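PDB 2O8R: polyphosphate kinase from Porphyromonas gingivalis, which probably catalyses the reversible, magnesium-dependent transfer of the terminal phosphate of ATP to a growing polyphosphate chain. Local coordinates for residues T319-P324 / V591-E596; R651-A656 / K674-Q679. The protein carries 3 engineered substitutions. All coordinates share one frame; numbering follows the deposited sequence.

Contact 1. Residues T319-P324 / V591-E596; sequences TLTPEP and VDMYLE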
loop_
_atom_site.group_PDB
_atom_site.type_symbol
_atom_site.label_atom_id
_atom_site.label_comp_id
_atom_site.label_asym_id
_atom_site.label_seq_id
_atom_site.Cartn_x
_atom_site.Cartn_y
_atom_site.Cartn_z
ATOM N N THR A 319 -18.905 -18.564 4.721
ATOM C CA THR A 319 -18.299 -19.889 4.890
ATOM C C THR A 319 -16.933 -19.762 5.506
ATOM O O THR A 319 -16.092 -19.010 5.021
ATOM C CB THR A 319 -18.160 -20.676 3.576
ATOM O OG1 THR A 319 -17.718 -19.781 2.558
ATOM C CG2 THR A 319 -19.516 -21.282 3.169
ATOM N N LEU A 320 -16.731 -20.488 6.598
ATOM C CA LEU A 320 -15.442 -20.513 7.263
ATOM C C LEU A 320 -14.510 -21.458 6.528
ATOM O O LEU A 320 -14.782 -22.654 6.428
ATOM C CB LEU A 320 -15.618 -20.935 8.721
ATOM C CG LEU A 320 -14.483 -21.644 9.458
ATOM C CD1 LEU A 320 -13.382 -20.679 9.872
ATOM C CD2 LEU A 320 -15.061 -22.356 10.653
ATOM N N THR A 321 -13.411 -20.923 6.008
ATOM C CA THR A 321 -12.425 -21.762 5.347
ATOM C C THR A 321 -11.563 -22.495 6.384
ATOM O O THR A 321 -11.102 -21.892 7.347
ATOM C CB THR A 321 -11.551 -20.952 4.396
ATOM O OG1 THR A 321 -10.657 -20.145 5.161
ATOM C CG2 THR A 321 -12.424 -20.071 3.482
ATOM N N PRO A 322 -11.351 -23.807 6.187
ATOM C CA PRO A 322 -10.686 -24.632 7.186
ATOM C C PRO A 322 -9.203 -24.333 7.351
ATOM O O PRO A 322 -8.598 -23.638 6.532
ATOM C CB PRO A 322 -10.859 -26.057 6.649
ATOM C CG PRO A 322 -11.905 -25.968 5.590
ATOM C CD PRO A 322 -11.724 -24.600 5.009
ATOM N N GLU A 323 -8.637 -24.873 8.421
ATOM C CA GLU A 323 -7.261 -24.644 8.771
ATOM C C GLU A 323 -6.393 -25.420 7.820
ATOM O O GLU A 323 -6.587 -26.620 7.645
ATOM C CB GLU A 323 -7.008 -25.111 10.194
ATOM C CG GLU A 323 -5.776 -24.503 10.826
ATOM C CD GLU A 323 -5.539 -25.032 12.220
ATOM O OE1 GLU A 323 -5.985 -26.168 12.510
ATOM O OE2 GLU A 323 -4.909 -24.312 13.026
ATOM N N PRO A 324 -5.443 -24.731 7.179
ATOM C CA PRO A 324 -4.566 -25.361 6.200
ATOM C C PRO A 324 -3.681 -26.449 6.788
ATOM O O PRO A 324 -2.980 -26.224 7.771
ATOM C CB PRO A 324 -3.720 -24.202 5.682
ATOM C CG PRO A 324 -4.513 -22.978 6.000
ATOM C CD PRO A 324 -5.188 -23.287 7.296
ATOM N N VAL A 591 -16.756 -23.717 -10.772
ATOM C CA VAL A 591 -16.602 -22.423 -10.102
ATOM C C VAL A 591 -17.178 -22.558 -8.692
ATOM O O VAL A 591 -18.310 -23.016 -8.514
ATOM C CB VAL A 591 -17.344 -21.302 -10.860
ATOM C CG1 VAL A 591 -17.631 -20.091 -9.958
ATOM C CG2 VAL A 591 -16.567 -20.899 -12.083
ATOM N N ASP A 592 -16.377 -22.175 -7.706
ATOM C CA ASP A 592 -16.724 -22.251 -6.299
ATOM C C ASP A 592 -15.934 -21.113 -5.621
ATOM O O ASP A 592 -15.399 -20.232 -6.308
ATOM C CB ASP A 592 -16.309 -23.621 -5.758
ATOM C CG ASP A 592 -17.106 -24.071 -4.523
ATOM O OD1 ASP A 592 -17.876 -23.280 -3.939
ATOM O OD2 ASP A 592 -16.946 -25.247 -4.121
HETATM N N MSE A 593 -15.846 -21.133 -4.292
HETATM C CA MSE A 593 -15.166 -20.070 -3.550
HETATM C C MSE A 593 -13.684 -19.869 -3.901
HETATM O O MSE A 593 -13.216 -18.730 -3.983
HETATM C CB MSE A 593 -15.301 -20.306 -2.057
HETATM C CG MSE A 593 -14.980 -19.074 -1.247
HETATM SE SE MSE A 593 -15.088 -19.363 0.666
HETATM C CE MSE A 593 -15.665 -17.562 1.161
ATOM N N TYR A 594 -12.952 -20.968 -4.085
ATOM C CA TYR A 594 -11.557 -20.892 -4.488
ATOM C C TYR A 594 -11.496 -20.787 -5.987
ATOM O O TYR A 594 -12.306 -21.386 -6.686
ATOM C CB TYR A 594 -10.760 -22.131 -4.061
ATOM C CG TYR A 594 -10.763 -22.435 -2.585
ATOM C CD1 TYR A 594 -10.819 -21.424 -1.637
ATOM C CD2 TYR A 594 -10.670 -23.740 -2.140
ATOM C CE1 TYR A 594 -10.822 -21.708 -0.307
ATOM C CE2 TYR A 594 -10.662 -24.032 -0.813
ATOM C CZ TYR A 594 -10.745 -23.020 0.104
ATOM O OH TYR A 594 -10.742 -23.330 1.444
ATOM N N LEU A 595 -10.534 -20.028 -6.491
ATOM C CA LEU A 595 -10.375 -19.927 -7.925
ATOM C C LEU A 595 -9.621 -21.167 -8.402
ATOM O O LEU A 595 -8.483 -21.430 -7.988
ATOM C CB LEU A 595 -9.682 -18.620 -8.302
ATOM C CG LEU A 595 -9.557 -18.240 -9.775
ATOM C CD1 LEU A 595 -9.911 -16.781 -10.037
ATOM C CD2 LEU A 595 -8.160 -18.508 -10.217
ATOM N N GLU A 596 -10.297 -21.944 -9.244
ATOM C CA GLU A 596 -9.774 -23.204 -9.756
ATOM C C GLU A 596 -8.691 -22.943 -10.786
ATOM O O GLU A 596 -8.950 -22.819 -11.979
ATOM C CB GLU A 596 -10.904 -24.023 -10.358
ATOM C CG GLU A 596 -11.860 -24.604 -9.334
ATOM C CD GLU A 596 -11.236 -25.712 -8.496
ATOM O OE1 GLU A 596 -10.345 -26.427 -8.991
ATOM O OE2 GLU A 596 -11.640 -25.869 -7.333
#
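With CG anti to its backbone N (chi1 -164°) and SE anti again (chi2 -178°), selenomethionine M593 reaches from the chain bend before strand 595-596 and brings SE to T319 and T321. Y594 has CG anti to its own carbonyl carbon (chi1 -57°); at the far end of its ring the phenol oxygen meets T321 and P322. The contact illustrates how a connecting loop is laid against a phospholipase D-like domain: residues 591-596 belong to the second C-terminal domain of the polyphosphate kinase, and residues 319-324 to the irregular chain that follows strand 294-297 and precedes helix 328-331. Strand 595-596 pairs in parallel with strand 474-481.

M593 and T319 slide past each other in opposite directions, and T319 OG1 lies 3.3 Å from M593 SE. No bond is made with the selenium; the T319 hydroxyl is hydrogen-bonded to D37. T321 instead crosses the M593 chain at about a right angle, laying its methyl CG2 3.9 Å from M593 SE, and the same methyl approaches the Y594 ring obliquely.

The interface is small, 174 Å² over both sides, and lies at the surface, with Y594 as its buried member. The tyrosine also packs on P350 and I473, and its side chain is about 7 Å from that of Y474, a predicted ATP-binding residue. Helix 678-691 borders the contact as well, Y683 touching P322 and Q679 touching M593. At the tip of the ring, Y594 OH sits against carbon, 3.9 Å from P322 CD.

Contact 2. Residues R651-A656 / K674-Q679; sequences RDNIKA and KPVRAQ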
loop_
_atom_site.group_PDB
_atom_site.type_symbol
_atom_site.label_atom_id
_atom_site.label_comp_id
_atom_site.label_asym_id
_atom_site.label_seq_id
_atom_site.Cartn_x
_atom_site.Cartn_y
_atom_site.Cartn_z
ATOM N N ARG A 651 -16.776 -35.672 -9.907
ATOM C CA ARG A 651 -17.863 -36.276 -9.149
ATOM C C ARG A 651 -18.749 -35.200 -8.514
ATOM O O ARG A 651 -19.883 -35.500 -8.107
ATOM C CB ARG A 651 -17.289 -37.201 -8.070
ATOM C CG ARG A 651 -18.206 -38.331 -7.602
ATOM C CD ARG A 651 -17.562 -39.143 -6.466
ATOM N NE ARG A 651 -16.159 -39.443 -6.755
ATOM C CZ ARG A 651 -15.239 -39.703 -5.831
ATOM N NH1 ARG A 651 -15.569 -39.708 -4.544
ATOM N NH2 ARG A 651 -13.987 -39.952 -6.189
ATOM N N ASP A 652 -18.232 -33.959 -8.443
ATOM C CA ASP A 652 -18.954 -32.804 -7.877
ATOM C C ASP A 652 -20.348 -32.642 -8.444
ATOM O O ASP A 652 -20.510 -32.407 -9.644
ATOM C CB ASP A 652 -18.198 -31.496 -8.127
ATOM C CG ASP A 652 -18.868 -30.276 -7.453
ATOM O OD1 ASP A 652 -18.231 -29.675 -6.579
ATOM O OD2 ASP A 652 -20.022 -29.913 -7.775
ATOM N N ASN A 653 -21.347 -32.744 -7.576
ATOM C CA ASN A 653 -22.736 -32.452 -7.959
ATOM C C ASN A 653 -23.343 -31.210 -7.306
ATOM O O ASN A 653 -24.564 -31.056 -7.339
ATOM C CB ASN A 653 -23.644 -33.647 -7.653
ATOM C CG ASN A 653 -23.396 -34.237 -6.281
ATOM O OD1 ASN A 653 -22.845 -33.588 -5.397
ATOM N ND2 ASN A 653 -23.800 -35.480 -6.096
ATOM N N ILE A 654 -22.523 -30.342 -6.704
ATOM C CA ILE A 654 -23.072 -29.155 -6.027
ATOM C C ILE A 654 -22.719 -27.831 -6.706
ATOM O O ILE A 654 -23.579 -26.983 -6.874
ATOM C CB ILE A 654 -22.800 -29.149 -4.489
ATOM C CG1 ILE A 654 -23.957 -29.806 -3.767
ATOM C CG2 ILE A 654 -22.764 -27.753 -3.934
ATOM C CD1 ILE A 654 -23.796 -31.253 -3.586
ATOM N N LYS A 655 -21.471 -27.673 -7.119
ATOM C CA LYS A 655 -21.027 -26.437 -7.762
ATOM C C LYS A 655 -20.778 -26.620 -9.248
ATOM O O LYS A 655 -20.962 -25.682 -10.023
ATOM C CB LYS A 655 -19.762 -25.876 -7.080
ATOM C CG LYS A 655 -20.022 -25.321 -5.665
ATOM C CD LYS A 655 -21.240 -24.402 -5.661
ATOM C CE LYS A 655 -21.619 -23.948 -4.272
ATOM N NZ LYS A 655 -20.850 -22.746 -3.836
ATOM N N ALA A 656 -20.357 -27.826 -9.630
ATOM C CA ALA A 656 -19.945 -28.119 -11.006
ATOM C C ALA A 656 -21.050 -27.887 -11.992
ATOM O O ALA A 656 -22.217 -28.205 -11.732
ATOM C CB ALA A 656 -19.445 -29.555 -11.144
ATOM N N LYS A 674 -25.073 -39.233 -3.318
ATOM C CA LYS A 674 -24.770 -38.445 -2.138
ATOM C C LYS A 674 -24.091 -37.177 -2.614
ATOM O O LYS A 674 -23.306 -37.211 -3.565
ATOM C CB LYS A 674 -23.909 -39.216 -1.118
ATOM C CG LYS A 674 -22.473 -39.480 -1.536
ATOM C CD LYS A 674 -21.569 -39.796 -0.348
ATOM C CE LYS A 674 -20.739 -38.591 0.060
ATOM N NZ LYS A 674 -19.801 -38.940 1.160
ATOM N N PRO A 675 -24.450 -36.043 -1.999
ATOM C CA PRO A 675 -23.892 -34.726 -2.281
ATOM C C PRO A 675 -22.380 -34.664 -2.119
ATOM O O PRO A 675 -21.817 -35.150 -1.129
ATOM C CB PRO A 675 -24.571 -33.829 -1.245
ATOM C CG PRO A 675 -25.115 -34.753 -0.227
ATOM C CD PRO A 675 -25.497 -35.971 -0.970
ATOM N N VAL A 676 -21.733 -34.090 -3.118
ATOM C CA VAL A 676 -20.298 -33.911 -3.085
ATOM C C VAL A 676 -19.965 -32.576 -3.724
ATOM O O VAL A 676 -20.308 -32.318 -4.886
ATOM C CB VAL A 676 -19.524 -35.091 -3.757
ATOM C CG1 VAL A 676 -20.270 -35.636 -4.917
ATOM C CG2 VAL A 676 -18.115 -34.675 -4.181
ATOM N N ARG A 677 -19.348 -31.708 -2.929
ATOM C CA ARG A 677 -18.767 -30.500 -3.466
ATOM C C ARG A 677 -17.245 -30.582 -3.335
ATOM O O ARG A 677 -16.679 -30.818 -2.248
ATOM C CB ARG A 677 -19.413 -29.239 -2.881
ATOM C CG ARG A 677 -18.542 -28.353 -2.087
ATOM C CD ARG A 677 -19.155 -26.970 -1.955
ATOM N NE ARG A 677 -18.159 -26.025 -1.455
ATOM C CZ ARG A 677 -17.801 -25.923 -0.181
ATOM N NH1 ARG A 677 -18.366 -26.700 0.732
ATOM N NH2 ARG A 677 -16.876 -25.043 0.182
ATOM N N ALA A 678 -16.602 -30.438 -4.489
ATOM C CA ALA A 678 -15.213 -30.810 -4.654
ATOM C C ALA A 678 -14.271 -30.103 -3.684
ATOM O O ALA A 678 -13.318 -30.712 -3.201
ATOM C CB ALA A 678 -14.780 -30.603 -6.106
ATOM N N GLN A 679 -14.551 -28.836 -3.380
ATOM C CA GLN A 679 -13.663 -28.061 -2.526
ATOM C C GLN A 679 -13.775 -28.472 -1.063
ATOM O O GLN A 679 -12.786 -28.426 -0.323
ATOM C CB GLN A 679 -13.823 -26.549 -2.756
ATOM C CG GLN A 679 -13.157 -26.079 -4.077
ATOM C CD GLN A 679 -13.287 -24.569 -4.357
ATOM O OE1 GLN A 679 -13.719 -23.787 -3.511
ATOM N NE2 GLN A 679 -12.889 -24.166 -5.546
#
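N653 and V676 cross at about a right angle, and the carboxamide of N653 reads the backbone of 674-676 with both its ends. N653 OD1 accepts from V676 N at 2.6 Å, the donor lying in the amide plane on a lone pair. On the other branch N653 ND2 reaches K674 O at 3.1 Å; that bond is straight at its hydrogen, yet the nitrogen stands above the plane of the K674 carbonyl. CG of N653 lies between the backbone N and the carbonyl carbon (chi1 45°); N653 N itself donates to V676 O (2.9 Å).

The two oxygens of D652 divide the work. OD2 closes an Asx turn within 651-656, gathering I654 N, K655 N and A656 N: K655 N comes on the syn lone pair, while the other two stand above the carboxylate plane. OD1 faces across the contact and accepts from A678 N at 2.8 Å on its anti side. R677 holds the N-cap position of helix 678-691, so D652 of the loop after helix 636-651 takes up an N-H at the start of the last helix. Four N-H groups thus surround one buried carboxylate, and together with the helix end they would probably favour its ionised form.

Beyond the polar centre, I654 lies beside P675, pointing the same way, with I654 CD1 3.6 Å from P675 CB. It crosses R677 obliquely, CB against CB at 3.8 Å. K655 and R677 also run side by side in one direction, and both like charges are answered by D592, K655 NZ pairing with D592 OD1 and R677 NE with D592 OD2; K655 NZ has a second acid in E27.

Segment 591-596, half of contact 1, also borders contact 2. Contact 1 is a surface contact, built from van der Waals packing of a loop against two side chains, and it joins elements 267 residues apart. Contact 2, partly buried and local in sequence, is held by backbone-directed hydrogen bonds that tie the loop after helix 636-651 to the start of helix 678-691. Their centres are 13 Å apart, and Q679 on that helix bridges them: Q679 OE1 lies 3.0 Å from Y594 N and Q679 NE2 lies 2.8 Å from E596 OE2, both probable hydrogen bonds. D592, in segment 591-596 though not touching 319-324, faces contact 2.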